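Long-range contacts in extracellular solute-binding protein family 5 (Brucella melitensis, PDB 4ONY), which probably captures a peptide or related solute in the periplasm and delivers it to an ABC transporter for import into the cell: residues T69-L73 and R226-K230; Q360-R366 and V544-R549. All coordinates share one frame; numbering follows the deposited sequence.

In the fold
From the N terminus the chain lays down strand 46-52, an outer strand of a mixed four-stranded sheet, and then runs through the loop that holds residues 69-73. Interaction 1 closes when the chain returns, 153 residues later, as strand 226-231 of that same sheet. The chain has by then entered the six-stranded mixed sheet when the loop after strand 350-351 opens interaction 2, which helix 537-553 closes near the C terminus. The two contacts therefore follow in series, neither nested nor crossed. Their centres lie about 39 Å apart, on opposite sides of the chain's centre: one ties a loop to a sheet, the other a loop to a helix.

Interaction 1 (T69-L73 and R226-K230); sequences TARGL and RIVYK. With P4G (1-ethoxy-2-(2-ethoxyethoxy)ethane), chain D.
Ala70 and Ile227 face each other with their CA atoms 7.2 Å apart, and Gly72 and Tyr229 are separated by 8.6 Å between CA atoms, so the irregular 69-73 segment lies over strand 226-230 without pairing with it and side chains bridge the gap. Tyr229 makes the hydrogen bond across the gap: OH donates to Arg71 O at 2.7 Å, tilted 23° from the carbonyl plane, while that oxygen sits at the edge of the ring. With CG beside the backbone N and anti to the carbonyl carbon (chi1 -67°), the tyrosine reaches across to the loop. Leu73 crosses it at about a right angle, CD2 lying 3.4 Å from Tyr229 OH. Gly72, with no side chain, brings its backbone C to 3.3 Å from Tyr229 OH.

Strand 226-231 is an inner member of the mixed four-stranded sheet, between strands 216-222 and 251-257, and the loop packs on one face of it. Ile227 meets the loop with its CD1 methyl, 3.7 Å from Ala70 CB. The Arg71 side chain turns away to salt bridges with Asp76 and Glu78. Arg226, which takes no part in the loop contact, lines the P4G pocket, where NH1 comes within 3.3 Å of P4G C7 at the guanidinium edge; Gln222 accepts a hydrogen bond from this guanidinium and Glu255 makes a salt bridge with it.

Interaction 2 (Q360-R366 and V544-R549); sequences QLSSVGR and VRALDR
Ser363 and Arg545 bring the loop 360-366 against helix 537-553, their CA atoms 4.8 Å apart. The segment closes with a type II beta turn from Ser363 to Arg366, overlapped at its start by an ST turn in which Ser362 OG accepts from Val364 N, and three polar side chains of the helix grip it.

Hydrogen bonds carry most of the contact. Arg545 comes side-on to Gln360 O with two nitrogens, NE at 2.9 Å and NH2 at 2.8 Å, the oxygen near the guanidinium plane. One turn on, Asp548 OD2 takes two donors from one residue: Ser363 N on the anti side, nearly straight at 170°, and Ser363 OG from above the carboxylate plane at 2.8 Å. OG, set between the backbone N and the carbonyl carbon (chi1 66°), points at the same oxygen. Earlier in the same loop, Ser354 OG bonds to OD2 as well and Phe355 N to OD1. Arg549 grips Arg366 O end-on, NH1 at 2.8 Å and NH2 at 3.0 Å, and Glu372 of helix 370-376 makes a salt bridge with its NE.

Stacking and apolar contacts fill in between. The guanidinium groups of Arg366 and Arg545 form an offset (parallel-displaced) stack, centres 4.2 Å apart and planes at 9°, with Arg366 CD over the centre of the Arg545 group and Arg545 NH2 toward the rim of the Arg366 group; the like charges may be eased by the carbonyl and water at the Arg545 edge. Ser363 CB covers one face of the Arg549 guanidinium. One residue before Arg545, Val544 meets Leu361 CB through CG1.

That water accepts from Arg545 NH2 at 3.1 Å.

Interaction 1 (T69-L73 and R226-K230)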
loop_
_atom_site.group_PDB
_atom_site.type_symbol
_atom_site.label_atom_id
_atom_site.label_comp_id
_atom_site.label_asym_id
_atom_site.label_seq_id
_atom_site.Cartn_x
_atom_site.Cartn_y
_atom_site.Cartn_z
ATOM N N THR A 69 18.983 -4.201 -2.776
ATOM C CA THR A 69 19.416 -3.482 -1.591
ATOM C C THR A 69 18.847 -4.118 -0.320
ATOM O O THR A 69 17.711 -4.539 -0.302
ATOM C CB THR A 69 19.014 -2.006 -1.698
ATOM O OG1 THR A 69 19.744 -1.408 -2.793
ATOM C CG2 THR A 69 19.335 -1.285 -0.454
ATOM N N ALA A 70 19.652 -4.203 0.726
ATOM C CA ALA A 70 19.231 -4.834 1.945
ATOM C C ALA A 70 18.006 -4.160 2.535
ATOM O O ALA A 70 17.860 -2.955 2.429
ATOM C CB ALA A 70 20.323 -4.795 2.984
ATOM N N ARG A 71 17.157 -4.966 3.146
ATOM C CA ARG A 71 16.007 -4.499 3.878
ATOM C C ARG A 71 16.470 -3.845 5.176
ATOM O O ARG A 71 17.506 -4.203 5.736
ATOM C CB ARG A 71 15.081 -5.691 4.242
ATOM C CG ARG A 71 14.446 -6.415 3.058
ATOM C CD ARG A 71 13.321 -5.625 2.424
ATOM N NE ARG A 71 12.299 -5.387 3.452
ATOM C CZ ARG A 71 11.331 -6.236 3.799
ATOM N NH1 ARG A 71 11.156 -7.385 3.141
ATOM N NH2 ARG A 71 10.492 -5.907 4.790
ATOM N N GLY A 72 15.658 -2.929 5.664
ATOM C CA GLY A 72 15.789 -2.387 7.012
ATOM C C GLY A 72 16.482 -1.017 7.067
ATOM O O GLY A 72 16.457 -0.367 8.113
ATOM N N LEU A 73 17.063 -0.559 5.976
ATOM C CA LEU A 73 17.850 0.660 6.013
ATOM C C LEU A 73 16.968 1.901 6.014
ATOM O O LEU A 73 17.200 2.837 6.790
ATOM C CB LEU A 73 18.844 0.706 4.845
ATOM C CG LEU A 73 19.874 -0.409 4.839
ATOM C CD1 LEU A 73 20.530 -0.504 3.463
ATOM C CD2 LEU A 73 20.945 -0.146 5.892
ATOM N N ARG A 226 22.132 -12.687 4.847
ATOM C CA ARG A 226 21.792 -12.121 6.140
ATOM C C ARG A 226 22.403 -10.756 6.356
ATOM O O ARG A 226 23.571 -10.526 6.011
ATOM C CB ARG A 226 22.319 -13.053 7.255
ATOM C CG ARG A 226 21.984 -12.598 8.678
ATOM C CD ARG A 226 22.721 -13.443 9.714
ATOM N NE ARG A 226 22.228 -14.812 9.760
ATOM C CZ ARG A 226 22.921 -15.900 9.401
ATOM N NH1 ARG A 226 24.163 -15.822 8.937
ATOM N NH2 ARG A 226 22.352 -17.099 9.534
ATOM N N ILE A 227 21.599 -9.852 6.897
ATOM C CA ILE A 227 22.079 -8.574 7.447
ATOM C C ILE A 227 21.704 -8.510 8.954
ATOM O O ILE A 227 20.625 -8.855 9.326
ATOM C CB ILE A 227 21.558 -7.345 6.665
ATOM C CG1 ILE A 227 22.136 -6.066 7.241
ATOM C CG2 ILE A 227 20.023 -7.210 6.687
ATOM C CD1 ILE A 227 22.009 -4.860 6.321
ATOM N N VAL A 228 22.657 -8.177 9.810
ATOM C CA VAL A 228 22.446 -8.126 11.256
ATOM C C VAL A 228 22.536 -6.645 11.679
ATOM O O VAL A 228 23.523 -5.969 11.409
ATOM C CB VAL A 228 23.490 -8.953 12.027
ATOM C CG1 VAL A 228 23.276 -8.913 13.530
ATOM C CG2 VAL A 228 23.502 -10.413 11.591
ATOM N N TYR A 229 21.484 -6.180 12.331
ATOM C CA TYR A 229 21.438 -4.885 12.932
ATOM C C TYR A 229 21.625 -5.001 14.461
ATOM O O TYR A 229 21.009 -5.842 15.101
ATOM C CB TYR A 229 20.085 -4.252 12.662
ATOM C CG TYR A 229 19.851 -3.919 11.223
ATOM C CD1 TYR A 229 20.315 -2.720 10.706
ATOM C CD2 TYR A 229 19.163 -4.776 10.376
ATOM C CE1 TYR A 229 20.123 -2.368 9.402
ATOM C CE2 TYR A 229 18.956 -4.433 9.042
ATOM C CZ TYR A 229 19.447 -3.218 8.566
ATOM O OH TYR A 229 19.264 -2.808 7.265
ATOM N N LYS A 230 22.443 -4.130 15.019
ATOM C CA LYS A 230 22.599 -3.997 16.450
ATOM C C LYS A 230 22.143 -2.598 16.907
ATOM O O LYS A 230 22.494 -1.601 16.279
ATOM C CB LYS A 230 24.044 -4.266 16.856
ATOM C CG LYS A 230 24.238 -5.743 17.102
ATOM C CD LYS A 230 25.680 -6.135 17.430
ATOM C CE LYS A 230 25.883 -7.578 16.997
ATOM N NZ LYS A 230 27.173 -8.104 17.524
HETATM C C8 P4G D . 25.534 -18.964 9.036
HETATM C C7 P4G D . 25.755 -18.357 7.650
HETATM O O4 P4G D . 24.858 -18.761 6.568
HETATM C C6 P4G D . 23.464 -19.074 6.784
HETATM C C5 P4G D . 22.534 -18.122 6.009
HETATM O O3 P4G D . 21.159 -18.435 6.302
HETATM C C4 P4G D . 20.224 -17.930 5.378
HETATM C C3 P4G D . 19.139 -18.978 5.212
HETATM O O2 P4G D . 19.357 -19.773 4.045
HETATM C C2 P4G D . 18.588 -20.994 4.035
HETATM C C1 P4G D . 19.339 -22.266 4.391
#

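Interaction 2 (Q360-R366 and V544-R549)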
loop_
_atom_site.group_PDB
_atom_site.type_symbol
_atom_site.label_atom_id
_atom_site.label_comp_id
_atom_site.label_asym_id
_atom_site.label_seq_id
_atom_site.Cartn_x
_atom_site.Cartn_y
_atom_site.Cartn_z
ATOM N N GLN A 360 -12.639 3.562 6.159
ATOM C CA GLN A 360 -13.602 4.650 6.153
ATOM C C GLN A 360 -13.816 5.276 4.763
ATOM O O GLN A 360 -14.819 5.946 4.573
ATOM C CB GLN A 360 -13.180 5.766 7.122
ATOM C CG GLN A 360 -13.431 5.432 8.581
ATOM C CD GLN A 360 -14.924 5.336 8.937
ATOM O OE1 GLN A 360 -15.724 6.233 8.614
ATOM N NE2 GLN A 360 -15.307 4.254 9.570
ATOM N N LEU A 361 -12.869 5.102 3.833
ATOM C CA LEU A 361 -13.000 5.642 2.482
ATOM C C LEU A 361 -13.922 4.835 1.573
ATOM O O LEU A 361 -14.237 5.264 0.486
ATOM C CB LEU A 361 -11.622 5.799 1.845
ATOM C CG LEU A 361 -10.636 6.733 2.603
ATOM C CD1 LEU A 361 -9.287 6.835 1.888
ATOM C CD2 LEU A 361 -11.184 8.129 2.771
ATOM N N SER A 362 -14.329 3.642 1.985
ATOM C CA SER A 362 -15.278 2.849 1.221
ATOM C C SER A 362 -16.652 3.485 1.229
ATOM O O SER A 362 -17.159 3.870 2.303
ATOM C CB SER A 362 -15.421 1.445 1.843
ATOM O OG SER A 362 -16.455 0.714 1.205
ATOM N N SER A 363 -17.296 3.531 0.058
ATOM C CA SER A 363 -18.660 4.034 -0.059
ATOM C C SER A 363 -19.737 3.000 0.227
ATOM O O SER A 363 -20.951 3.348 0.338
ATOM C CB SER A 363 -18.905 4.555 -1.467
ATOM O OG SER A 363 -18.852 3.486 -2.417
ATOM N N VAL A 364 -19.338 1.733 0.305
ATOM C CA VAL A 364 -20.313 0.626 0.343
ATOM C C VAL A 364 -21.111 0.610 1.658
ATOM O O VAL A 364 -20.556 0.738 2.729
ATOM C CB VAL A 364 -19.579 -0.706 0.100
ATOM C CG1 VAL A 364 -20.516 -1.900 0.250
ATOM C CG2 VAL A 364 -18.968 -0.678 -1.289
ATOM N N GLY A 365 -22.445 0.497 1.549
ATOM C CA GLY A 365 -23.315 0.454 2.718
ATOM C C GLY A 365 -23.486 1.820 3.385
ATOM O O GLY A 365 -23.943 1.927 4.517
ATOM N N ARG A 366 -23.075 2.869 2.694
ATOM C CA ARG A 366 -23.253 4.257 3.179
ATOM C C ARG A 366 -24.041 5.062 2.152
ATOM O O ARG A 366 -23.610 5.180 0.985
ATOM C CB ARG A 366 -21.889 4.895 3.365
ATOM C CG ARG A 366 -20.979 4.124 4.299
ATOM C CD ARG A 366 -19.657 4.803 4.439
ATOM N NE ARG A 366 -18.821 4.021 5.328
ATOM C CZ ARG A 366 -18.852 4.104 6.643
ATOM N NH1 ARG A 366 -19.611 5.034 7.257
ATOM N NH2 ARG A 366 -18.079 3.311 7.355
ATOM N N VAL A 544 -13.446 10.983 -1.778
ATOM C CA VAL A 544 -12.967 9.652 -2.107
ATOM C C VAL A 544 -14.130 8.666 -2.227
ATOM O O VAL A 544 -14.156 7.823 -3.126
ATOM C CB VAL A 544 -11.931 9.129 -1.108
ATOM C CG1 VAL A 544 -11.486 7.726 -1.498
ATOM C CG2 VAL A 544 -10.673 10.030 -1.089
ATOM N N ARG A 545 -15.059 8.749 -1.296
ATOM C CA ARG A 545 -16.245 7.900 -1.397
ATOM C C ARG A 545 -16.973 8.136 -2.749
ATOM O O ARG A 545 -17.445 7.180 -3.383
ATOM C CB ARG A 545 -17.173 8.144 -0.223
ATOM C CG ARG A 545 -16.633 7.557 1.088
ATOM C CD ARG A 545 -17.644 7.775 2.215
ATOM N NE ARG A 545 -17.153 7.268 3.486
ATOM C CZ ARG A 545 -17.599 7.655 4.663
ATOM N NH1 ARG A 545 -18.625 8.470 4.787
ATOM N NH2 ARG A 545 -17.057 7.148 5.740
ATOM N N ALA A 546 -17.051 9.394 -3.175
ATOM C CA ALA A 546 -17.718 9.705 -4.425
ATOM C C ALA A 546 -16.965 9.073 -5.592
ATOM O O ALA A 546 -17.598 8.501 -6.478
ATOM C CB ALA A 546 -17.844 11.219 -4.608
ATOM N N LEU A 547 -15.618 9.109 -5.558
ATOM C CA LEU A 547 -14.802 8.423 -6.565
ATOM C C LEU A 547 -15.139 6.935 -6.554
ATOM O O LEU A 547 -15.412 6.345 -7.597
ATOM C CB LEU A 547 -13.292 8.650 -6.359
ATOM C CG LEU A 547 -12.344 7.944 -7.362
ATOM C CD1 LEU A 547 -12.645 8.297 -8.813
ATOM C CD2 LEU A 547 -10.894 8.295 -7.096
ATOM N N ASP A 548 -15.161 6.342 -5.359
ATOM C CA ASP A 548 -15.493 4.930 -5.210
ATOM C C ASP A 548 -16.831 4.609 -5.885
ATOM O O ASP A 548 -16.951 3.624 -6.638
ATOM C CB ASP A 548 -15.497 4.544 -3.715
ATOM C CG ASP A 548 -15.533 3.049 -3.486
ATOM O OD1 ASP A 548 -14.794 2.336 -4.164
ATOM O OD2 ASP A 548 -16.222 2.595 -2.550
ATOM N N ARG A 549 -17.818 5.462 -5.661
ATOM C CA ARG A 549 -19.181 5.235 -6.174
ATOM C C ARG A 549 -19.192 5.234 -7.698
ATOM O O ARG A 549 -19.837 4.399 -8.323
ATOM C CB ARG A 549 -20.175 6.264 -5.667
ATOM C CG ARG A 549 -20.446 6.204 -4.170
ATOM C CD ARG A 549 -21.538 7.175 -3.731
ATOM N NE ARG A 549 -21.401 7.463 -2.307
ATOM C CZ ARG A 549 -21.852 6.685 -1.320
ATOM N NH1 ARG A 549 -22.559 5.569 -1.548
ATOM N NH2 ARG A 549 -21.541 7.021 -0.085
HETATM O O HOH W 1 -17.979 7.382 8.696
#